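Local coordinates for protein saframycin Mx1 synthetase B (Legionella pneumophila subsp. pneumophila, PDB 3KXW) that belongs to the AMP-binding enzyme family of the ANL clan and holds 5'-O-[(S)-(dodecanoyloxy)(hydroxy)phosphoryl]adenosine in a pocket, at residues Thr31-Lys35 against Glu36-Thr40; Ser241-Ser244 against Phe245-Pro249; Leu250-Leu253 against Lys254-Lys258. All coordinates share one frame; numbering follows the deposited sequence.

Contact 1 (Thr31-Lys35 against Glu36-Thr40)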
loop_
_atom_site.group_PDB
_atom_site.type_symbol
_atom_site.label_atom_id
_atom_site.label_comp_id
_atom_site.label_asym_id
_atom_site.label_seq_id
_atom_site.Cartn_x
_atom_site.Cartn_y
_atom_site.Cartn_z
ATOM N N THR A 31 -4.192 4.868 -18.239
ATOM C CA THR A 31 -3.977 3.724 -19.101
ATOM C C THR A 31 -3.791 2.492 -18.228
ATOM O O THR A 31 -2.963 2.492 -17.299
ATOM C CB THR A 31 -2.720 3.891 -19.999
ATOM O OG1 THR A 31 -2.899 4.988 -20.915
ATOM C CG2 THR A 31 -2.430 2.597 -20.798
ATOM N N PHE A 32 -4.539 1.442 -18.536
ATOM C CA PHE A 32 -4.380 0.171 -17.819
ATOM C C PHE A 32 -3.913 -0.941 -18.782
ATOM O O PHE A 32 -4.417 -1.058 -19.904
ATOM C CB PHE A 32 -5.674 -0.205 -17.078
ATOM C CG PHE A 32 -5.485 -1.280 -16.061
ATOM C CD1 PHE A 32 -5.012 -0.971 -14.791
ATOM C CD2 PHE A 32 -5.734 -2.607 -16.384
ATOM C CE1 PHE A 32 -4.811 -1.968 -13.850
ATOM C CE2 PHE A 32 -5.535 -3.612 -15.455
ATOM C CZ PHE A 32 -5.075 -3.290 -14.184
ATOM N N LEU A 33 -2.957 -1.740 -18.327
ATOM C CA LEU A 33 -2.291 -2.714 -19.163
ATOM C C LEU A 33 -2.578 -4.082 -18.598
ATOM O O LEU A 33 -2.484 -4.279 -17.389
ATOM C CB LEU A 33 -0.776 -2.474 -19.170
ATOM C CG LEU A 33 -0.252 -1.081 -19.523
ATOM C CD1 LEU A 33 1.265 -1.006 -19.360
ATOM C CD2 LEU A 33 -0.651 -0.673 -20.933
ATOM N N ASN A 34 -2.982 -5.008 -19.464
ATOM C CA ASN A 34 -3.045 -6.410 -19.079
ATOM C C ASN A 34 -2.332 -7.215 -20.148
ATOM O O ASN A 34 -2.815 -7.306 -21.267
ATOM C CB ASN A 34 -4.492 -6.887 -18.937
ATOM C CG ASN A 34 -4.585 -8.253 -18.264
ATOM O OD1 ASN A 34 -3.600 -8.763 -17.725
ATOM N ND2 ASN A 34 -5.770 -8.841 -18.278
ATOM N N LYS A 35 -1.182 -7.782 -19.802
ATOM C CA LYS A 35 -0.329 -8.459 -20.784
ATOM C C LYS A 35 0.079 -7.450 -21.842
ATOM O O LYS A 35 0.704 -6.435 -21.528
ATOM C CB LYS A 35 -1.049 -9.645 -21.428
ATOM C CG LYS A 35 -1.423 -10.762 -20.458
ATOM C CD LYS A 35 -0.199 -11.338 -19.753
ATOM C CE LYS A 35 -0.491 -12.722 -19.146
ATOM N NZ LYS A 35 0.775 -13.456 -18.800
ATOM N N GLU A 36 -0.303 -7.701 -23.091
ATOM C CA GLU A 36 0.072 -6.788 -24.161
ATOM C C GLU A 36 -1.106 -5.907 -24.578
ATOM O O GLU A 36 -1.033 -5.204 -25.578
ATOM C CB GLU A 36 0.643 -7.559 -25.358
ATOM C CG GLU A 36 1.950 -8.305 -25.050
ATOM C CD GLU A 36 3.128 -7.382 -24.729
ATOM O OE1 GLU A 36 3.421 -6.460 -25.526
ATOM O OE2 GLU A 36 3.780 -7.592 -23.680
ATOM N N LEU A 37 -2.184 -5.950 -23.803
ATOM C CA LEU A 37 -3.372 -5.160 -24.109
ATOM C C LEU A 37 -3.293 -3.793 -23.428
ATOM O O LEU A 37 -2.726 -3.664 -22.336
ATOM C CB LEU A 37 -4.639 -5.898 -23.671
ATOM C CG LEU A 37 -4.906 -7.274 -24.283
ATOM C CD1 LEU A 37 -6.047 -7.980 -23.536
ATOM C CD2 LEU A 37 -5.214 -7.148 -25.771
ATOM N N GLU A 38 -3.868 -2.789 -24.086
ATOM C CA GLU A 38 -3.846 -1.396 -23.632
ATOM C C GLU A 38 -5.263 -0.832 -23.657
ATOM O O GLU A 38 -5.966 -0.988 -24.654
ATOM C CB GLU A 38 -3.024 -0.565 -24.617
ATOM C CG GLU A 38 -1.725 0.032 -24.113
ATOM C CD GLU A 38 -1.363 1.317 -24.863
ATOM O OE1 GLU A 38 -2.056 1.635 -25.855
ATOM O OE2 GLU A 38 -0.399 2.014 -24.458
ATOM N N GLU A 39 -5.689 -0.185 -22.574
ATOM C CA GLU A 39 -6.913 0.606 -22.601
ATOM C C GLU A 39 -6.680 1.949 -21.926
ATOM O O GLU A 39 -6.124 2.022 -20.827
ATOM C CB GLU A 39 -8.075 -0.110 -21.931
ATOM C CG GLU A 39 -9.427 0.463 -22.315
ATOM C CD GLU A 39 -10.574 -0.162 -21.538
ATOM O OE1 GLU A 39 -10.427 -1.323 -21.082
ATOM O OE2 GLU A 39 -11.623 0.513 -21.381
ATOM N N THR A 40 -7.118 3.009 -22.592
ATOM C CA THR A 40 -6.810 4.369 -22.165
ATOM C C THR A 40 -8.098 5.171 -22.039
ATOM O O THR A 40 -9.034 4.960 -22.799
ATOM C CB THR A 40 -5.848 5.044 -23.181
ATOM O OG1 THR A 40 -4.529 4.499 -23.016
ATOM C CG2 THR A 40 -5.759 6.571 -22.953
HETATM O O HOH W 1 0.292 -4.008 -22.170
#
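Thr31 and Thr40 face each other across a beta hairpin, three residue pairs from the pair that flanks its turn, and Leu37 meets Asn34 next to the turn. The two threonines form a non-hydrogen-bonded pair of the antiparallel ladder. Both turn OG1 beside the backbone N (chi1 -64° in Thr31, -74° in Thr40), which brings Thr31 OG1 within 2.7 Å of Thr40 OG1 in a hydrogen bond. Glu39 O also makes a CA-H...O contact with Thr31 CA, at 3.2 Å. At the turn, Lys35 and Glu36 fill the middle of a type II' turn. Lys35 takes a positive phi (60°) to make it. Leu37 N closes the turn by donating to Asn34 O at 2.9 Å, approaching from above the carbonyl plane. Leu37 O accepts from Asn34 N at 3.2 Å and from a water that also donates to Lys35 O. Leu37 CB packs on Asn34 O at 3.3 Å. Between these pairs, Leu33 CD2 lies against Glu38 CG at 3.4 Å, and Glu38 OE2 is hydrogen-bonded to Tyr259 OH. The hydroxyl pair thus ties the strands at a pair where no backbone bond runs between these two strands.

Contact 2 (Ser241-Ser244 against Phe245-Pro249)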
loop_
_atom_site.group_PDB
_atom_site.type_symbol
_atom_site.label_atom_id
_atom_site.label_comp_id
_atom_site.label_asym_id
_atom_site.label_seq_id
_atom_site.Cartn_x
_atom_site.Cartn_y
_atom_site.Cartn_z
ATOM N N SER A 241 -1.883 -4.519 -12.791
ATOM C CA SER A 241 -2.267 -5.085 -11.501
ATOM C C SER A 241 -1.075 -5.621 -10.698
ATOM O O SER A 241 -0.046 -5.978 -11.259
ATOM C CB SER A 241 -3.268 -6.216 -11.709
ATOM O OG SER A 241 -2.630 -7.320 -12.328
ATOM N N PRO A 242 -1.226 -5.717 -9.381
ATOM C CA PRO A 242 -0.138 -6.305 -8.597
ATOM C C PRO A 242 0.103 -7.748 -9.008
ATOM O O PRO A 242 1.249 -8.201 -8.973
ATOM C CB PRO A 242 -0.665 -6.237 -7.158
ATOM C CG PRO A 242 -1.602 -5.098 -7.173
ATOM C CD PRO A 242 -2.294 -5.189 -8.516
ATOM N N PHE A 243 -0.961 -8.455 -9.396
ATOM C CA PHE A 243 -0.805 -9.832 -9.885
ATOM C C PHE A 243 0.199 -9.893 -11.048
ATOM O O PHE A 243 1.072 -10.759 -11.094
ATOM C CB PHE A 243 -2.172 -10.402 -10.301
ATOM C CG PHE A 243 -2.097 -11.757 -10.956
ATOM C CD1 PHE A 243 -2.056 -12.910 -10.193
ATOM C CD2 PHE A 243 -2.052 -11.869 -12.335
ATOM C CE1 PHE A 243 -1.980 -14.174 -10.802
ATOM C CE2 PHE A 243 -1.983 -13.123 -12.946
ATOM C CZ PHE A 243 -1.942 -14.269 -12.175
ATOM N N SER A 244 0.082 -8.954 -11.978
ATOM C CA SER A 244 0.982 -8.889 -13.132
ATOM C C SER A 244 2.423 -8.674 -12.692
ATOM O O SER A 244 3.352 -9.302 -13.208
ATOM C CB SER A 244 0.535 -7.773 -14.095
ATOM O OG SER A 244 -0.649 -8.170 -14.764
ATOM N N PHE A 245 2.609 -7.781 -11.729
ATOM C CA PHE A 245 3.945 -7.551 -11.199
ATOM C C PHE A 245 4.551 -8.821 -10.570
ATOM O O PHE A 245 5.687 -9.198 -10.876
ATOM C CB PHE A 245 3.938 -6.433 -10.155
ATOM C CG PHE A 245 5.248 -6.287 -9.464
ATOM C CD1 PHE A 245 6.384 -5.986 -10.197
ATOM C CD2 PHE A 245 5.366 -6.519 -8.108
ATOM C CE1 PHE A 245 7.622 -5.898 -9.583
ATOM C CE2 PHE A 245 6.593 -6.412 -7.483
ATOM C CZ PHE A 245 7.722 -6.109 -8.221
ATOM N N LEU A 246 3.793 -9.466 -9.692
ATOM C CA LEU A 246 4.301 -10.638 -8.977
ATOM C C LEU A 246 4.598 -11.793 -9.904
ATOM O O LEU A 246 5.604 -12.477 -9.747
ATOM C CB LEU A 246 3.354 -11.047 -7.847
ATOM C CG LEU A 246 3.296 -10.071 -6.662
ATOM C CD1 LEU A 246 2.442 -10.654 -5.568
ATOM C CD2 LEU A 246 4.672 -9.765 -6.092
ATOM N N GLN A 247 3.751 -11.997 -10.903
ATOM C CA GLN A 247 4.020 -13.036 -11.891
ATOM C C GLN A 247 5.258 -12.778 -12.735
ATOM O O GLN A 247 5.880 -13.720 -13.225
ATOM C CB GLN A 247 2.827 -13.188 -12.824
ATOM C CG GLN A 247 1.611 -13.763 -12.155
ATOM C CD GLN A 247 1.465 -15.239 -12.414
ATOM O OE1 GLN A 247 1.630 -16.064 -11.505
ATOM N NE2 GLN A 247 1.161 -15.591 -13.660
ATOM N N ASN A 248 5.603 -11.510 -12.947
ATOM C CA ASN A 248 6.663 -11.167 -13.897
ATOM C C ASN A 248 7.165 -9.773 -13.593
ATOM O O ASN A 248 6.791 -8.824 -14.272
ATOM C CB ASN A 248 6.110 -11.192 -15.344
ATOM C CG ASN A 248 7.189 -10.967 -16.395
ATOM O OD1 ASN A 248 8.374 -11.245 -16.161
ATOM N ND2 ASN A 248 6.782 -10.457 -17.571
ATOM N N PRO A 249 8.016 -9.641 -12.565
ATOM C CA PRO A 249 8.429 -8.323 -12.063
ATOM C C PRO A 249 9.206 -7.535 -13.103
ATOM O O PRO A 249 9.211 -6.296 -13.064
ATOM C CB PRO A 249 9.350 -8.653 -10.869
ATOM C CG PRO A 249 9.192 -10.101 -10.617
ATOM C CD PRO A 249 8.630 -10.752 -11.830
#
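Phe243 turns its ring away from its own backbone N (chi1 174°), while Gln247, one helical turn later, folds CG back beside its N (chi1 -69°). These torsions lay Gln247 CG over one face of the Phe243 ring, in a CH-pi contact 3.8 Å from the ring centroid and 18° off the normal. Gln247 CG also rests 3.2 Å from Phe243 O. That same carbonyl receives Gln247 N at 3.0 Å, so it meets both the backbone and the side chain of the glutamine. Residues 242-247 form a short alpha helix with Ser241 as its N-cap. Ser241 OG accepts from Ser244 N at 3.2 Å, and Pro242 opens the first turn. The next rungs are regular: Phe245 N bonds to Ser241 O, and Leu246 N to Pro242 O at 2.9 Å. Phe245 CB packs on Pro242 O at 3.4 Å, and its ring stacks with Trp214. On another side, Leu246 meets Phe526 and Tyr530 of helix 515-533, and Phe243 touches Glu527 and Glu531 of that helix. Asn248 leaves helical geometry, and its N makes a weak bond to Ser244 O, at 3.2 Å, and another bond to Phe245 O.

Contact 3 (Leu250-Leu253 against Lys254-Lys258)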
loop_
_atom_site.group_PDB
_atom_site.type_symbol
_atom_site.label_atom_id
_atom_site.label_comp_id
_atom_site.label_asym_id
_atom_site.label_seq_id
_atom_site.Cartn_x
_atom_site.Cartn_y
_atom_site.Cartn_z
ATOM N N LEU A 250 9.879 -8.244 -14.013
ATOM C CA LEU A 250 10.528 -7.587 -15.139
ATOM C C LEU A 250 9.562 -6.660 -15.869
ATOM O O LEU A 250 9.979 -5.621 -16.396
ATOM C CB LEU A 250 11.078 -8.617 -16.128
ATOM C CG LEU A 250 11.603 -8.023 -17.428
ATOM C CD1 LEU A 250 12.786 -7.134 -17.140
ATOM C CD2 LEU A 250 11.988 -9.158 -18.368
ATOM N N SER A 251 8.281 -7.017 -15.917
ATOM C CA SER A 251 7.334 -6.182 -16.666
ATOM C C SER A 251 7.235 -4.759 -16.096
ATOM O O SER A 251 6.998 -3.808 -16.832
ATOM C CB SER A 251 5.956 -6.832 -16.822
ATOM O OG SER A 251 5.285 -6.880 -15.583
ATOM N N TRP A 252 7.451 -4.603 -14.795
ATOM C CA TRP A 252 7.503 -3.254 -14.219
ATOM C C TRP A 252 8.562 -2.397 -14.921
ATOM O O TRP A 252 8.315 -1.249 -15.293
ATOM C CB TRP A 252 7.835 -3.338 -12.732
ATOM C CG TRP A 252 7.793 -2.025 -11.955
ATOM C CD1 TRP A 252 7.186 -0.861 -12.322
ATOM C CD2 TRP A 252 8.331 -1.805 -10.648
ATOM N NE1 TRP A 252 7.332 0.085 -11.327
ATOM C CE2 TRP A 252 8.021 -0.476 -10.283
ATOM C CE3 TRP A 252 9.031 -2.613 -9.739
ATOM C CZ2 TRP A 252 8.403 0.078 -9.050
ATOM C CZ3 TRP A 252 9.430 -2.055 -8.512
ATOM C CH2 TRP A 252 9.108 -0.718 -8.180
ATOM N N LEU A 253 9.749 -2.956 -15.077
ATOM C CA LEU A 253 10.877 -2.205 -15.630
ATOM C C LEU A 253 10.763 -2.082 -17.151
ATOM O O LEU A 253 11.143 -1.061 -17.727
ATOM C CB LEU A 253 12.210 -2.831 -15.196
ATOM C CG LEU A 253 12.310 -3.158 -13.702
ATOM C CD1 LEU A 253 13.691 -3.753 -13.419
ATOM C CD2 LEU A 253 12.075 -1.936 -12.802
ATOM N N LYS A 254 10.223 -3.110 -17.801
ATOM C CA LYS A 254 9.879 -3.008 -19.228
ATOM C C LYS A 254 8.881 -1.883 -19.518
ATOM O O LYS A 254 9.059 -1.098 -20.468
ATOM C CB LYS A 254 9.304 -4.317 -19.763
ATOM C CG LYS A 254 10.347 -5.360 -20.077
ATOM C CD LYS A 254 9.690 -6.504 -20.880
ATOM C CE LYS A 254 10.700 -7.562 -21.314
ATOM N NZ LYS A 254 10.042 -8.695 -22.050
ATOM N N HIS A 255 7.825 -1.797 -18.723
ATOM C CA HIS A 255 6.858 -0.713 -18.944
ATOM C C HIS A 255 7.430 0.662 -18.640
ATOM O O HIS A 255 7.126 1.617 -19.351
ATOM C CB HIS A 255 5.558 -0.949 -18.180
ATOM C CG HIS A 255 4.765 -2.083 -18.734
ATOM N ND1 HIS A 255 4.005 -2.926 -17.956
ATOM C CD2 HIS A 255 4.648 -2.532 -20.004
ATOM C CE1 HIS A 255 3.429 -3.832 -18.727
ATOM N NE2 HIS A 255 3.800 -3.612 -19.972
ATOM N N ILE A 256 8.243 0.768 -17.592
ATOM C CA ILE A 256 8.868 2.036 -17.275
ATOM C C ILE A 256 9.675 2.458 -18.487
ATOM O O ILE A 256 9.699 3.643 -18.868
ATOM C CB ILE A 256 9.771 1.932 -16.015
ATOM C CG1 ILE A 256 8.889 1.917 -14.739
ATOM C CG2 ILE A 256 10.794 3.062 -15.985
ATOM C CD1 ILE A 256 9.686 1.636 -13.415
ATOM N N THR A 257 10.325 1.469 -19.095
ATOM C CA THR A 257 11.162 1.692 -20.262
ATOM C C THR A 257 10.324 2.170 -21.455
ATOM O O THR A 257 10.624 3.206 -22.064
ATOM C CB THR A 257 11.904 0.397 -20.663
ATOM O OG1 THR A 257 12.863 0.050 -19.645
ATOM C CG2 THR A 257 12.628 0.598 -22.013
ATOM N N LYS A 258 9.296 1.392 -21.782
ATOM C CA LYS A 258 8.438 1.651 -22.932
ATOM C C LYS A 258 7.741 3.003 -22.847
ATOM O O LYS A 258 7.727 3.749 -23.813
ATOM C CB LYS A 258 7.396 0.551 -23.081
ATOM C CG LYS A 258 6.501 0.685 -24.322
ATOM C CD LYS A 258 5.570 -0.517 -24.452
ATOM C CE LYS A 258 4.564 -0.322 -25.574
ATOM N NZ LYS A 258 3.800 -1.576 -25.805
#
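Leu250 to Trp252 give their carbonyls in turn to the amides of Lys254 to Ile256, and the first of these bonds, Lys254 N to Leu250 O, is 2.9 Å long and nearly straight. This is a regular alpha helix, 250-259, with side chains matched one turn apart. Trp252 and Ile256 lie side by side and point the same way. Ile256 CD1 sits over one face of the indole, at the pyrrole side, 3.5 Å from Trp252 NE1 and 3.7 Å from Trp252 CD1. Ile256 reaches it because CG1 is turned beside the backbone N (chi1 -77°) and the chain then runs on straight to CD1. The indole N-H is used by Ser264 OG. Trp252 is buried among other rings, with Trp214 and Trp291 set edge-to-face to it. Its side chain is about 11 Å from the bound 5'-O-[(S)-(dodecanoyloxy)(hydroxy)phosphoryl]adenosine. On a different side of the helix, the extended aliphatic chain of Lys254 crosses Leu250, with Lys254 CE 3.6 Å from Leu250 CD2. The methylenes, rather than the ammonium group, make the nearest approach. His255 places CG 3.4 Å from Ser251 O, the carbonyl that its own backbone N bonds to. Ser251 OG is hydrogen-bonded to Asn248 O. Thr257 OG1 is also bonded to Asp287 N. Leu253 O is gripped from opposite faces of its plane, by Thr257 OG1 at 2.8 Å and by Thr257 N at 3.0 Å.

The three contacts follow one another in series; none nests in or crosses another. Contact 1 closes the hairpin of strands 28-34 and 37-42, at one edge of a mixed four-stranded sheet. Strand 236-239 runs parallel to 28-34 in that sheet and leads through Met240 into contact 2, and Phe32 CZ lies 3.7 Å from Ser241 N. Contact 2 covers helix 242-247, and after a short bend contact 3 lies on helix 250-259. The two helices meet where Phe245 CE1 packs 3.6 Å from Trp252 CE3. Contact 3 then returns to the hairpin, with His255 CE1 3.6 Å from Leu33 CD1. Together they join the sheet's edge to two successive helices.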